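Methanogen homoaconitase small subunit (Methanocaldococcus jannaschii, PDB 2PKP) works with a large subunit as a hydro-lyase that interconverts (R)-homocitrate, cis-homoaconitate and homoisocitrate, and accepts a broad range of cis-unsaturated tricarboxylic acids. Local coordinates at residues I79-A84 with V116-D121; I103-D108 with E123-T128; L147-L152 with L156-L161. All blocks are in the same frame, centred on the assembly; numbering follows the deposited sequence.

Interaction 1: residues I79-A84 with V116-D121; sequences IKAVIA and VEIDLD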
loop_
_atom_site.group_PDB
_atom_site.type_symbol
_atom_site.label_atom_id
_atom_site.label_comp_id
_atom_site.label_asym_id
_atom_site.label_seq_id
_atom_site.Cartn_x
_atom_site.Cartn_y
_atom_site.Cartn_z
ATOM N N ILE A 79 -7.359 1.640 -1.554
ATOM C CA ILE A 79 -7.145 2.048 -2.940
ATOM C C ILE A 79 -6.067 3.126 -2.996
ATOM O O ILE A 79 -6.217 4.201 -2.423
ATOM C CB ILE A 79 -8.457 2.574 -3.550
ATOM C CG1 ILE A 79 -9.471 1.429 -3.616
ATOM C CG2 ILE A 79 -8.201 3.172 -4.935
ATOM C CD1 ILE A 79 -10.856 1.850 -4.056
ATOM N N LYS A 80 -4.978 2.826 -3.696
ATOM C CA LYS A 80 -3.852 3.745 -3.814
ATOM C C LYS A 80 -3.932 4.696 -5.003
ATOM O O LYS A 80 -3.271 5.731 -5.014
ATOM C CB LYS A 80 -2.543 2.949 -3.891
ATOM C CG LYS A 80 -1.285 3.800 -4.022
ATOM C CD LYS A 80 -1.057 4.663 -2.792
ATOM C CE LYS A 80 0.273 5.398 -2.875
ATOM N NZ LYS A 80 0.547 6.181 -1.637
ATOM N N ALA A 81 -4.735 4.349 -6.002
ATOM C CA ALA A 81 -4.850 5.201 -7.175
ATOM C C ALA A 81 -6.214 5.174 -7.842
ATOM O O ALA A 81 -6.971 4.212 -7.730
ATOM C CB ALA A 81 -3.772 4.821 -8.202
ATOM N N VAL A 82 -6.506 6.255 -8.550
ATOM C CA VAL A 82 -7.747 6.385 -9.286
ATOM C C VAL A 82 -7.330 6.768 -10.688
ATOM O O VAL A 82 -6.547 7.701 -10.874
ATOM C CB VAL A 82 -8.637 7.509 -8.713
ATOM C CG1 VAL A 82 -9.874 7.684 -9.564
ATOM C CG2 VAL A 82 -9.018 7.181 -7.288
ATOM N N ILE A 83 -7.829 6.038 -11.673
ATOM C CA ILE A 83 -7.509 6.340 -13.058
ATOM C C ILE A 83 -8.750 6.955 -13.693
ATOM O O ILE A 83 -9.829 6.367 -13.638
ATOM C CB ILE A 83 -7.132 5.061 -13.838
ATOM C CG1 ILE A 83 -6.005 4.317 -13.116
ATOM C CG2 ILE A 83 -6.686 5.425 -15.253
ATOM C CD1 ILE A 83 -5.685 2.948 -13.736
ATOM N N ALA A 84 -8.605 8.132 -14.287
ATOM C CA ALA A 84 -9.743 8.787 -14.928
ATOM C C ALA A 84 -9.298 9.579 -16.155
ATOM O O ALA A 84 -8.101 9.818 -16.346
ATOM C CB ALA A 84 -10.448 9.717 -13.930
ATOM N N VAL A 116 -5.325 -4.342 -13.809
ATOM C CA VAL A 116 -4.457 -3.291 -14.322
ATOM C C VAL A 116 -3.181 -3.160 -13.516
ATOM O O VAL A 116 -3.171 -3.351 -12.300
ATOM C CB VAL A 116 -5.176 -1.914 -14.349
ATOM C CG1 VAL A 116 -6.388 -1.981 -15.272
ATOM C CG2 VAL A 116 -5.594 -1.493 -12.941
ATOM N N GLU A 117 -2.101 -2.840 -14.213
ATOM C CA GLU A 117 -0.798 -2.680 -13.586
ATOM C C GLU A 117 -0.307 -1.289 -13.950
ATOM O O GLU A 117 0.060 -1.030 -15.102
ATOM C CB GLU A 117 0.166 -3.749 -14.119
ATOM C CG GLU A 117 1.421 -3.933 -13.300
ATOM C CD GLU A 117 2.312 -5.034 -13.843
ATOM O OE1 GLU A 117 1.814 -6.159 -14.088
ATOM O OE2 GLU A 117 3.515 -4.773 -14.019
ATOM N N ILE A 118 -0.326 -0.390 -12.972
ATOM C CA ILE A 118 0.110 0.982 -13.180
ATOM C C ILE A 118 1.584 1.126 -12.823
ATOM O O ILE A 118 1.966 0.943 -11.665
ATOM C CB ILE A 118 -0.688 1.956 -12.294
ATOM C CG1 ILE A 118 -2.188 1.789 -12.553
ATOM C CG2 ILE A 118 -0.249 3.393 -12.571
ATOM C CD1 ILE A 118 -3.060 2.510 -11.533
ATOM N N ASP A 119 2.412 1.446 -13.817
ATOM C CA ASP A 119 3.840 1.631 -13.580
ATOM C C ASP A 119 4.063 3.135 -13.553
ATOM O O ASP A 119 4.077 3.784 -14.598
ATOM C CB ASP A 119 4.668 1.002 -14.701
ATOM C CG ASP A 119 6.160 0.997 -14.398
ATOM O OD1 ASP A 119 6.685 2.020 -13.918
ATOM O OD2 ASP A 119 6.811 -0.034 -14.646
ATOM N N LEU A 120 4.225 3.682 -12.353
ATOM C CA LEU A 120 4.406 5.123 -12.185
ATOM C C LEU A 120 5.701 5.664 -12.783
ATOM O O LEU A 120 5.771 6.832 -13.160
ATOM C CB LEU A 120 4.317 5.491 -10.698
ATOM C CG LEU A 120 3.011 5.069 -10.018
ATOM C CD1 LEU A 120 3.044 5.439 -8.540
ATOM C CD2 LEU A 120 1.843 5.741 -10.704
ATOM N N ASP A 121 6.723 4.825 -12.880
ATOM C CA ASP A 121 7.984 5.282 -13.450
ATOM C C ASP A 121 7.936 5.340 -14.971
ATOM O O ASP A 121 8.492 6.252 -15.575
ATOM C CB ASP A 121 9.141 4.386 -12.991
ATOM C CG ASP A 121 9.481 4.588 -11.521
ATOM O OD1 ASP A 121 9.445 5.745 -11.059
ATOM O OD2 ASP A 121 9.795 3.600 -10.827
#

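Interaction 2: residues I103-D108 with E123-T128; sequences IIANTD and EEIVIT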
loop_
_atom_site.group_PDB
_atom_site.type_symbol
_atom_site.label_atom_id
_atom_site.label_comp_id
_atom_site.label_asym_id
_atom_site.label_seq_id
_atom_site.Cartn_x
_atom_site.Cartn_y
_atom_site.Cartn_z
ATOM N N ILE A 103 -4.437 9.425 -11.564
ATOM C CA ILE A 103 -3.778 9.117 -12.824
ATOM C C ILE A 103 -4.711 9.426 -13.996
ATOM O O ILE A 103 -5.878 9.039 -13.979
ATOM C CB ILE A 103 -3.367 7.635 -12.845
ATOM C CG1 ILE A 103 -2.287 7.405 -11.784
ATOM C CG2 ILE A 103 -2.887 7.233 -14.233
ATOM C CD1 ILE A 103 -2.029 5.967 -11.486
ATOM N N ILE A 104 -4.199 10.138 -14.996
ATOM C CA ILE A 104 -4.989 10.489 -16.179
ATOM C C ILE A 104 -4.689 9.534 -17.332
ATOM O O ILE A 104 -3.530 9.264 -17.629
ATOM C CB ILE A 104 -4.689 11.937 -16.635
ATOM C CG1 ILE A 104 -5.160 12.916 -15.557
ATOM C CG2 ILE A 104 -5.385 12.237 -17.979
ATOM C CD1 ILE A 104 -4.856 14.372 -15.876
ATOM N N ALA A 105 -5.739 9.018 -17.967
ATOM C CA ALA A 105 -5.592 8.093 -19.093
ATOM C C ALA A 105 -6.915 7.933 -19.830
ATOM O O ALA A 105 -7.970 8.340 -19.328
ATOM C CB ALA A 105 -5.120 6.724 -18.592
ATOM N N ASN A 106 -6.866 7.341 -21.023
ATOM C CA ASN A 106 -8.093 7.112 -21.772
ATOM C C ASN A 106 -8.717 5.851 -21.189
ATOM O O ASN A 106 -8.415 4.736 -21.622
ATOM C CB ASN A 106 -7.816 6.915 -23.265
ATOM C CG ASN A 106 -9.090 6.659 -24.055
ATOM O OD1 ASN A 106 -10.201 6.732 -23.513
ATOM N ND2 ASN A 106 -8.941 6.357 -25.338
ATOM N N THR A 107 -9.596 6.030 -20.209
ATOM C CA THR A 107 -10.217 4.895 -19.551
ATOM C C THR A 107 -11.208 4.107 -20.391
ATOM O O THR A 107 -11.765 3.125 -19.912
ATOM C CB THR A 107 -10.885 5.307 -18.235
ATOM O OG1 THR A 107 -11.873 6.306 -18.491
ATOM C CG2 THR A 107 -9.848 5.856 -17.272
ATOM N N ASP A 108 -11.452 4.528 -21.629
ATOM C CA ASP A 108 -12.351 3.749 -22.481
ATOM C C ASP A 108 -11.619 2.427 -22.780
ATOM O O ASP A 108 -12.235 1.430 -23.148
ATOM C CB ASP A 108 -12.649 4.466 -23.810
ATOM C CG ASP A 108 -13.507 5.715 -23.637
ATOM O OD1 ASP A 108 -14.213 5.839 -22.613
ATOM O OD2 ASP A 108 -13.485 6.573 -24.548
ATOM N N GLU A 123 5.023 5.416 -16.611
ATOM C CA GLU A 123 3.792 6.128 -16.930
ATOM C C GLU A 123 2.988 5.363 -17.978
ATOM O O GLU A 123 2.615 5.890 -19.029
ATOM C CB GLU A 123 4.094 7.541 -17.417
ATOM C CG GLU A 123 4.545 8.453 -16.302
ATOM C CD GLU A 123 4.595 9.895 -16.726
ATOM O OE1 GLU A 123 5.460 10.235 -17.555
ATOM O OE2 GLU A 123 3.759 10.684 -16.235
ATOM N N GLU A 124 2.742 4.100 -17.668
ATOM C CA GLU A 124 1.980 3.217 -18.528
ATOM C C GLU A 124 1.092 2.395 -17.627
ATOM O O GLU A 124 1.396 2.202 -16.449
ATOM C CB GLU A 124 2.886 2.245 -19.279
ATOM C CG GLU A 124 4.002 2.873 -20.057
ATOM C CD GLU A 124 4.789 1.829 -20.817
ATOM O OE1 GLU A 124 5.211 0.831 -20.193
ATOM O OE2 GLU A 124 4.977 2.005 -22.037
ATOM N N ILE A 125 -0.001 1.908 -18.191
ATOM C CA ILE A 125 -0.924 1.064 -17.459
ATOM C C ILE A 125 -1.040 -0.187 -18.294
ATOM O O ILE A 125 -1.481 -0.127 -19.435
ATOM C CB ILE A 125 -2.320 1.693 -17.350
ATOM C CG1 ILE A 125 -2.256 2.978 -16.522
ATOM C CG2 ILE A 125 -3.284 0.679 -16.746
ATOM C CD1 ILE A 125 -3.523 3.804 -16.574
ATOM N N VAL A 126 -0.607 -1.312 -17.744
ATOM C CA VAL A 126 -0.707 -2.572 -18.456
ATOM C C VAL A 126 -2.032 -3.215 -18.055
ATOM O O VAL A 126 -2.307 -3.398 -16.870
ATOM C CB VAL A 126 0.452 -3.538 -18.078
ATOM C CG1 VAL A 126 0.358 -4.815 -18.901
ATOM C CG2 VAL A 126 1.787 -2.863 -18.301
ATOM N N ILE A 127 -2.858 -3.530 -19.047
ATOM C CA ILE A 127 -4.139 -4.185 -18.815
ATOM C C ILE A 127 -3.798 -5.632 -19.138
ATOM O O ILE A 127 -3.998 -6.106 -20.259
ATOM C CB ILE A 127 -5.214 -3.638 -19.774
ATOM C CG1 ILE A 127 -5.197 -2.104 -19.727
ATOM C CG2 ILE A 127 -6.587 -4.163 -19.370
ATOM C CD1 ILE A 127 -6.151 -1.436 -20.684
ATOM N N THR A 128 -3.252 -6.311 -18.132
ATOM C CA THR A 128 -2.779 -7.680 -18.254
ATOM C C THR A 128 -3.699 -8.697 -18.910
ATOM O O THR A 128 -3.249 -9.470 -19.744
ATOM C CB THR A 128 -2.333 -8.225 -16.877
ATOM O OG1 THR A 128 -3.470 -8.348 -16.015
ATOM C CG2 THR A 128 -1.320 -7.270 -16.238
#

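Interaction 3: residues L147-L152 with L156-L161; sequences LAAGGL and LKKRKL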
loop_
_atom_site.group_PDB
_atom_site.type_symbol
_atom_site.label_atom_id
_atom_site.label_comp_id
_atom_site.label_asym_id
_atom_site.label_seq_id
_atom_site.Cartn_x
_atom_site.Cartn_y
_atom_site.Cartn_z
ATOM N N LEU A 147 2.930 13.510 -2.886
ATOM C CA LEU A 147 2.464 12.135 -3.033
ATOM C C LEU A 147 3.529 11.159 -2.556
ATOM O O LEU A 147 3.237 10.216 -1.820
ATOM C CB LEU A 147 2.129 11.820 -4.494
ATOM C CG LEU A 147 0.815 12.359 -5.063
ATOM C CD1 LEU A 147 0.708 11.975 -6.532
ATOM C CD2 LEU A 147 -0.363 11.795 -4.274
ATOM N N ALA A 148 4.764 11.385 -2.993
ATOM C CA ALA A 148 5.878 10.527 -2.615
ATOM C C ALA A 148 5.997 10.430 -1.094
ATOM O O ALA A 148 6.343 9.379 -0.553
ATOM C CB ALA A 148 7.177 11.063 -3.211
ATOM N N ALA A 149 5.705 11.526 -0.404
ATOM C CA ALA A 149 5.786 11.538 1.048
ATOM C C ALA A 149 4.541 10.907 1.663
ATOM O O ALA A 149 4.488 10.679 2.872
ATOM C CB ALA A 149 5.961 12.970 1.557
ATOM N N GLY A 150 3.540 10.634 0.830
ATOM C CA GLY A 150 2.314 10.024 1.319
ATOM C C GLY A 150 1.244 11.002 1.775
ATOM O O GLY A 150 0.285 10.617 2.448
ATOM N N GLY A 151 1.394 12.271 1.414
ATOM C CA GLY A 151 0.409 13.255 1.818
ATOM C C GLY A 151 1.048 14.540 2.299
ATOM O O GLY A 151 2.247 14.578 2.579
ATOM N N LEU A 152 0.244 15.592 2.403
ATOM C CA LEU A 152 0.738 16.894 2.827
ATOM C C LEU A 152 1.379 16.875 4.212
ATOM O O LEU A 152 2.453 17.450 4.414
ATOM C CB LEU A 152 -0.396 17.915 2.796
ATOM C CG LEU A 152 -0.012 19.375 3.058
ATOM C CD1 LEU A 152 1.123 19.798 2.130
ATOM C CD2 LEU A 152 -1.230 20.257 2.842
ATOM N N LEU A 156 5.262 17.892 5.066
ATOM C CA LEU A 156 5.618 18.972 5.977
ATOM C C LEU A 156 6.517 18.563 7.135
ATOM O O LEU A 156 7.399 19.326 7.532
ATOM C CB LEU A 156 4.354 19.642 6.520
ATOM C CG LEU A 156 3.533 20.397 5.478
ATOM C CD1 LEU A 156 2.306 20.997 6.133
ATOM C CD2 LEU A 156 4.385 21.488 4.849
ATOM N N LYS A 157 6.313 17.372 7.688
ATOM C CA LYS A 157 7.159 16.966 8.798
ATOM C C LYS A 157 8.538 16.553 8.306
ATOM O O LYS A 157 9.508 16.562 9.066
ATOM C CB LYS A 157 6.507 15.851 9.623
ATOM C CG LYS A 157 6.330 14.517 8.947
ATOM C CD LYS A 157 5.713 13.545 9.950
ATOM C CE LYS A 157 5.491 12.165 9.362
ATOM N NZ LYS A 157 4.874 11.246 10.363
ATOM N N LYS A 158 8.632 16.199 7.028
ATOM C CA LYS A 158 9.920 15.835 6.456
ATOM C C LYS A 158 10.670 17.138 6.192
ATOM O O LYS A 158 11.899 17.179 6.230
ATOM C CB LYS A 158 9.738 15.045 5.154
ATOM C CG LYS A 158 9.421 13.568 5.368
ATOM C CD LYS A 158 9.298 12.814 4.045
ATOM C CE LYS A 158 9.165 11.307 4.266
ATOM N NZ LYS A 158 8.015 10.947 5.146
ATOM N N ARG A 159 9.913 18.202 5.941
ATOM C CA ARG A 159 10.490 19.516 5.686
ATOM C C ARG A 159 11.032 20.068 7.008
ATOM O O ARG A 159 12.081 20.711 7.046
ATOM C CB ARG A 159 9.425 20.460 5.120
ATOM C CG ARG A 159 9.991 21.684 4.413
ATOM C CD ARG A 159 8.892 22.585 3.866
ATOM N NE ARG A 159 8.215 23.337 4.919
ATOM C CZ ARG A 159 7.207 24.179 4.708
ATOM N NH1 ARG A 159 6.750 24.379 3.477
ATOM N NH2 ARG A 159 6.657 24.828 5.726
ATOM N N LYS A 160 10.306 19.810 8.092
ATOM C CA LYS A 160 10.723 20.266 9.414
ATOM C C LYS A 160 11.926 19.448 9.869
ATOM O O LYS A 160 12.911 19.999 10.357
ATOM C CB LYS A 160 9.587 20.108 10.429
ATOM C CG LYS A 160 8.383 21.012 10.185
ATOM C CD LYS A 160 7.304 20.782 11.241
ATOM C CE LYS A 160 6.055 21.613 10.973
ATOM N NZ LYS A 160 6.314 23.078 11.037
ATOM N N LEU A 161 11.835 18.130 9.703
ATOM C CA LEU A 161 12.915 17.231 10.088
ATOM C C LEU A 161 14.243 17.706 9.506
ATOM O O LEU A 161 15.258 17.756 10.205
ATOM C CB LEU A 161 12.621 15.812 9.602
ATOM C CG LEU A 161 13.742 14.787 9.782
ATOM C CD1 LEU A 161 14.152 14.713 11.245
ATOM C CD2 LEU A 161 13.270 13.432 9.293
#

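Interaction 1: residues I79-A84 with V116-D121
I83 and I118 meet end to end through their delta methyls. I83 CD1 lies 3.5 Å from I118 CD1, a distance short for two methyl carbons. The fit is close behind the tips too. I118 CD1 is 3.8 Å from I83 CG1, and I83 CD1 is 3.9 Å from I118 CG1. In both residues CG1 stands anti to the carbonyl carbon (chi1 -54° in I83, -56° in I118), which carries the long branch forward and sets CG2 aside. The same methyl of I118 also touches A81, with A81 CB 4.1 Å from I118 CD1. A81 and I83 alternate with V82 along their strand. V82 therefore points the other way, onto F61 and F87.

The two strands belong to one mixed sheet, with strands 54-57 and 2-9 between them. The sheet curls into the beta barrel of the LeuD-type swivel domain, and its strands face each other across an apolar interior. I125 also packs against I118 there.

The other side of strand 115-119 is polar and partly exposed, and the second subunit comes close to it. E117 points away from A81 and I83. Its carboxylate bridges two lysines, K4 of its own chain and K4 of the second subunit. Beyond the strand, D119 OD1 accepts a weak bond from D121 N, 3.0 Å long and bent to 125°. It also takes the backbone N of K122, which ties down the turn. K80, partly exposed at the start of the other segment, gives its ammonium group to the carbonyl of G99.

Interaction 2: residues I103-D108 with E123-T128
I125 makes a buried, purely apolar contact inside the barrel, joining strand 124-127 to I103 and A105, on and next to strand 101-104. The contact is small and rests on one methyl. I125 CD1 lies 3.9 Å from A105 CB and 4.2 Å from I103 CG2. CG1 of I125 is anti to its carbonyl carbon (chi1 -65°), and this sends the delta methyl inward to both partners. I134 and V116 pack against I125 from strands 132-135 and 115-119.

Strand 124-127 is the second arm of a beta hairpin with strand 115-119. A G1 beta bulge marks its start, where E123 and E124 both face D119 and E123 has positive phi (60°). Strand 101-104 is outermost in the sheet order, yet I104 has a backbone bond to E137, just past strand 132-135. This is consistent with closure of the barrel.

After A105 the chain turns away. N106 OD1 accepts from D108 N at 3.2 Å, forming an Asx turn. The donor sits well above the carbonyl plane, 53° out of it. T107 is buried and bonds through its hydroxyl to the carbonyl of A57. D108, on the exposed side, pairs with K85.

Interaction 3: residues L147-L152 with L156-L161
At this helix-to-helix junction a Schellman motif ends helix 141-148 and helix 152-164 begins, with L152 meeting L156 in its first turn. G150 has positive phi, and G150 N bonds back to L147 O at 2.7 Å. G151 is the N-cap of helix 152-164. A side chain at either glycine would collide with the carbonyl oxygen of the residue before. L156 N donates to L152 O at 2.9 Å, with an N-H...O angle of 160°. The two leucine side chains pass each other at a slant, and L152 CD1 is 4.2 Å from L156 CG. That CG also sits 3.3 Å from L152 O. L156 CD2 lies 3.9 Å above one face of the R159 guanidinium, over its centre.

With an alanine in place of L156, the L152 side chain would probably lose its packing against CG and CD1, and the R159 guanidinium would be freer to turn.

A149 CB meets the aliphatic chain of K158, 4.2 Å from K158 CD. K158 bends at its last torsion (chi4 56°), and its ammonium makes a cation-pi contact with Y31 of the second subunit. A Schellman end followed at once by an N-cap is typical of a tight turn between consecutive helices.

Interactions 1 and 2 share one barrel interior, with centres about 8 Å apart. Their strands are neighbours in pairs. V82 O and I103 N are 2.8 Å apart, and E117 N and V126 O 2.7 Å, both probable hydrogen bonds. Side chains join them too, with I118 CG2 3.3 Å from I103 CD1 and I83 CD1 3.7 Å from I125 CD1. The centre of interaction 3 is about 21 Å from that of interaction 1 and about 27 Å from that of interaction 2. The nearest atoms are about 5 and 8 Å apart, without touching. Interactions 1 and 3 both touch the second subunit. All three lie away from the zinc site (D13, C63) and the specificity residue R26.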